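Local coordinates for putative GntR-family transcriptional regulator (Bordetella bronchiseptica RB50, PDB 3CNV), which probably regulates transcription as a GntR-family DNA-binding repressor or activator, its UTRA domain sensing a small-molecule effector, at the interface of chains A and B and the interface of chains A and C. Residues are numbered along the deposited sequence; one frame, centred on the assembly and turned at random. Chains: chain A/B/C, Putative GntR-family transcriptional regulator.

Contact 1: the interface of chains A and B. Residues chain A 158, 160; chain B 4, 100-102, 138.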
# COMPACT_ATOMS: atom_id res chain seq x y z
N ARG A 158 -10.13 3.60 6.13
CA ARG A 158 -8.71 3.76 6.59
C ARG A 158 -7.68 3.40 5.53
O ARG A 158 -7.78 2.43 4.78
CB ARG A 158 -8.45 3.00 7.94
CG ARG A 158 -8.31 1.51 7.72
CD ARG A 158 -7.95 0.74 9.00
NE ARG A 158 -8.05 -0.72 8.83
CZ ARG A 158 -7.43 -1.45 7.87
NH1 ARG A 158 -6.69 -0.90 6.89
NH2 ARG A 158 -7.60 -2.76 7.88
N SER A 160 -3.25 3.54 4.80
CA SER A 160 -1.92 3.97 4.94
C SER A 160 -1.17 3.94 3.64
O SER A 160 -1.34 3.05 2.78
CB SER A 160 -1.22 3.18 6.08
OG SER A 160 -1.30 1.81 5.88
N ARG B 4 -3.44 -12.33 6.46
CA ARG B 4 -3.57 -10.98 6.88
C ARG B 4 -2.46 -10.15 6.24
O ARG B 4 -2.72 -9.06 5.59
CB ARG B 4 -3.55 -10.87 8.43
CG ARG B 4 -3.59 -9.45 8.93
CD ARG B 4 -4.90 -8.90 8.67
NE ARG B 4 -5.05 -7.46 8.95
CZ ARG B 4 -4.76 -6.50 8.08
NH1 ARG B 4 -4.34 -6.77 6.85
NH2 ARG B 4 -4.93 -5.26 8.43
N MSE B 100 -5.58 -6.63 13.63
CA MSE B 100 -4.55 -5.70 13.11
C MSE B 100 -5.09 -4.87 11.93
O MSE B 100 -5.64 -5.38 10.91
CB MSE B 100 -3.32 -6.48 12.70
CG MSE B 100 -2.83 -7.53 13.65
SE MSE B 100 -2.40 -6.75 15.40
CE MSE B 100 -1.77 -8.46 16.25
N VAL B 101 -4.90 -3.56 12.04
CA VAL B 101 -5.30 -2.64 11.02
C VAL B 101 -4.15 -2.21 10.12
O VAL B 101 -4.36 -1.84 8.96
CB VAL B 101 -5.98 -1.37 11.67
CG1 VAL B 101 -7.08 -1.82 12.58
CG2 VAL B 101 -4.99 -0.58 12.46
N ARG B 102 -2.93 -2.29 10.64
CA ARG B 102 -1.74 -1.89 9.91
C ARG B 102 -0.56 -2.69 10.35
O ARG B 102 -0.46 -3.08 11.52
CB ARG B 102 -1.37 -0.37 10.23
CG ARG B 102 -0.30 0.20 9.27
CD ARG B 102 0.07 1.67 9.62
NE ARG B 102 1.19 1.86 10.56
CZ ARG B 102 1.02 2.34 11.78
NH1 ARG B 102 -0.20 2.66 12.17
NH2 ARG B 102 2.03 2.54 12.60
N TYR B 138 -6.18 -0.83 16.22
CA TYR B 138 -6.78 0.54 16.40
C TYR B 138 -6.10 1.52 17.40
O TYR B 138 -5.72 1.20 18.51
CB TYR B 138 -8.31 0.37 16.60
CG TYR B 138 -8.95 -0.10 15.27
CD1 TYR B 138 -9.13 0.80 14.18
CD2 TYR B 138 -9.34 -1.41 15.07
CE1 TYR B 138 -9.68 0.39 12.95
CE2 TYR B 138 -9.88 -1.85 13.82
CZ TYR B 138 -10.05 -0.94 12.76
OH TYR B 138 -10.56 -1.32 11.52
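A:Arg158, on strand 155-161, reaches across to B:Val101 and supplies most of the chain A surface buried in this patch. The patch is a small part of the two-fold symmetric A-B interface of the deposited assembly, held by packing and by a carbonyl set over a guanidinium; the structure alone does not show its role in solution. A:Arg158 CG lies between the backbone N and the carbonyl carbon (chi1 77°), and the chain runs extended from CG to NE, so CB and CG form the reach and the contacts begin at CD, 3.9 Å from B:Val101 CB. The next atom, NE, comes nearer to the same carbon, at 3.6 Å. B:Tyr138 OH sits at the rim of the guanidinium, in its plane, 3.7 Å from A:Arg158 NE, too long for a hydrogen bond. Beyond NE the flat group passes over the backbone carbonyl of B:Val101: B:Val101 O stands 3.2 Å above the plane, offset toward the rim, so the oxygen faces the plate instead of its N-H edge. The A:Arg158 NH1 to B:Val101 O separation of 3.3 Å is therefore a face contact, probably with some electrostatic attraction, and no hydrogen bond crosses this patch. At the tip, A:Arg158 NH2 meets B:Arg4 NH2 end to end at 3.7 Å, with the guanidinium planes 18° apart. Any repulsion may be eased by B:Met100 O, a selenomethionine carbonyl that B:Arg4 grips side-on with NE and NH2, which fixes the B:Arg4 plate. Farther along the strand, A:Ser160 OG lies 3.9 Å from B:Arg102 CG, in the aliphatic part of that arginine.

Contact 2: the interface of chains A and C. Residues chain A 105-108; chain C 11, 156-158.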
# COMPACT_ATOMS: atom_id res chain seq x y z
N GLU A 105 -8.58 0.17 -6.73
CA GLU A 105 -9.80 0.90 -6.40
C GLU A 105 -9.79 2.33 -6.86
O GLU A 105 -8.74 3.03 -6.95
CB GLU A 105 -10.10 0.87 -4.89
CG GLU A 105 -10.33 -0.52 -4.38
CD GLU A 105 -10.57 -0.52 -2.88
OE1 GLU A 105 -10.34 0.53 -2.20
OE2 GLU A 105 -10.98 -1.57 -2.39
N LYS A 106 -11.01 2.79 -7.07
CA LYS A 106 -11.25 4.21 -7.35
C LYS A 106 -12.33 4.67 -6.37
O LYS A 106 -13.41 4.08 -6.29
CB LYS A 106 -11.71 4.43 -8.78
CG LYS A 106 -10.67 4.10 -9.87
CD LYS A 106 -11.23 4.25 -11.28
CE LYS A 106 -10.24 3.66 -12.28
NZ LYS A 106 -10.43 4.16 -13.68
N LEU A 107 -11.99 5.73 -5.64
CA LEU A 107 -12.87 6.28 -4.63
C LEU A 107 -13.36 7.63 -5.01
O LEU A 107 -12.61 8.48 -5.45
CB LEU A 107 -12.20 6.30 -3.27
CG LEU A 107 -12.02 4.97 -2.51
CD1 LEU A 107 -11.01 4.02 -3.11
CD2 LEU A 107 -11.62 5.21 -1.01
N ARG A 108 -14.66 7.80 -4.78
CA ARG A 108 -15.39 9.03 -4.99
C ARG A 108 -16.42 9.28 -3.90
O ARG A 108 -17.08 8.39 -3.41
CB ARG A 108 -16.22 8.95 -6.31
CG ARG A 108 -15.45 8.54 -7.46
CD ARG A 108 -16.29 8.25 -8.67
NE ARG A 108 -15.37 8.23 -9.81
CZ ARG A 108 -14.87 7.13 -10.34
NH1 ARG A 108 -15.20 5.94 -9.86
NH2 ARG A 108 -14.04 7.21 -11.34
N ASP C 11 -10.84 11.12 -14.25
CA ASP C 11 -11.79 10.09 -14.70
C ASP C 11 -11.56 9.86 -16.20
O ASP C 11 -11.61 8.74 -16.67
CB ASP C 11 -13.25 10.51 -14.49
CG ASP C 11 -13.67 10.46 -13.06
OD1 ASP C 11 -13.00 9.79 -12.23
OD2 ASP C 11 -14.70 11.10 -12.74
N HIS C 156 -11.03 11.03 -9.37
CA HIS C 156 -11.19 10.08 -8.25
C HIS C 156 -9.88 9.91 -7.48
O HIS C 156 -8.83 10.39 -7.92
CB HIS C 156 -11.64 8.72 -8.73
CG HIS C 156 -10.71 8.11 -9.73
ND1 HIS C 156 -10.74 8.42 -11.06
CD2 HIS C 156 -9.66 7.26 -9.56
CE1 HIS C 156 -9.77 7.77 -11.69
NE2 HIS C 156 -9.11 7.05 -10.80
N TYR C 157 -9.99 9.24 -6.33
CA TYR C 157 -8.85 8.86 -5.50
C TYR C 157 -8.51 7.43 -5.85
O TYR C 157 -9.29 6.52 -5.64
CB TYR C 157 -9.21 9.07 -4.00
CG TYR C 157 -8.21 8.68 -2.94
CD1 TYR C 157 -7.73 9.63 -2.05
CD2 TYR C 157 -7.82 7.34 -2.74
CE1 TYR C 157 -6.84 9.30 -1.06
CE2 TYR C 157 -6.85 6.99 -1.73
CZ TYR C 157 -6.42 7.98 -0.87
OH TYR C 157 -5.51 7.60 0.10
N ARG C 158 -7.34 7.27 -6.40
CA ARG C 158 -6.82 5.94 -6.82
C ARG C 158 -6.07 5.26 -5.65
O ARG C 158 -5.30 5.86 -4.92
CB ARG C 158 -5.96 6.07 -8.10
CG ARG C 158 -4.60 6.73 -7.83
CD ARG C 158 -3.66 6.93 -9.05
NE ARG C 158 -2.42 7.56 -8.59
CZ ARG C 158 -1.59 7.04 -7.65
NH1 ARG C 158 -1.87 5.88 -7.03
NH2 ARG C 158 -0.50 7.70 -7.30
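C:Asp11 OD1, a carboxylate oxygen, accepts hydrogen bonds from A:Arg108 across the interface and from C:His156 in its own chain. The A:Arg108 NH2 bond is 2.9 Å long and also a salt bridge; it is nearly straight, 169° at the hydrogen, and lies close to the guanidinium plane, yet it meets the carboxylate from above its plane. C:His156 ND1 approaches the same oxygen nearly along its C-O axis, with the oxygen close to the imidazole plane, an arrangement that holds the ring's rotation. C:His156 CG is placed between the backbone N and the carbonyl carbon (chi1 58°), and the ring lies against A:Lys106, whose extended chain runs across one face: A:Lys106 CD is 3.8 Å from the centroid of the C:His156 ring, a CH-pi contact. Farther along the same side of the histidine, C:His156 CB lies 3.6 Å above the plane of the A:Arg108 guanidinium, offset toward its rim, with guanidinium and ring tilted 52° apart. The strands themselves pair antiparallel, A:Leu107 N giving to C:Tyr157 O at 2.8 Å and C:Tyr157 N giving to A:Leu107 O at 2.9 Å. The patch thus joins strand 100-111 of one chain to strand 155-161 of the other, continuing a beta-sheet between subunits, with the salt bridge closing one end. It probably helps to hold neighbouring ligand-binding domains together in the deposited four-chain assembly, although the structure alone does not show which pairing forms in solution.

The C-alpha centres of contact 1 and contact 2 lie about 20 Å apart, and both use strand 155-161 and the strand starting near residue 100. In contact 1 the former belongs to chain A and meets the loop residue just before strand 102-111 of chain B and that strand's first residue; in contact 2 it belongs to chain C and pairs with the middle of strand 100-111 of chain A. Residue 158 appears in both, by side chain in contact 1 and backbone in contact 2. One chain can serve two neighbours, consistent with the deposited tetramer, although the structure alone does not show whether it forms in solution.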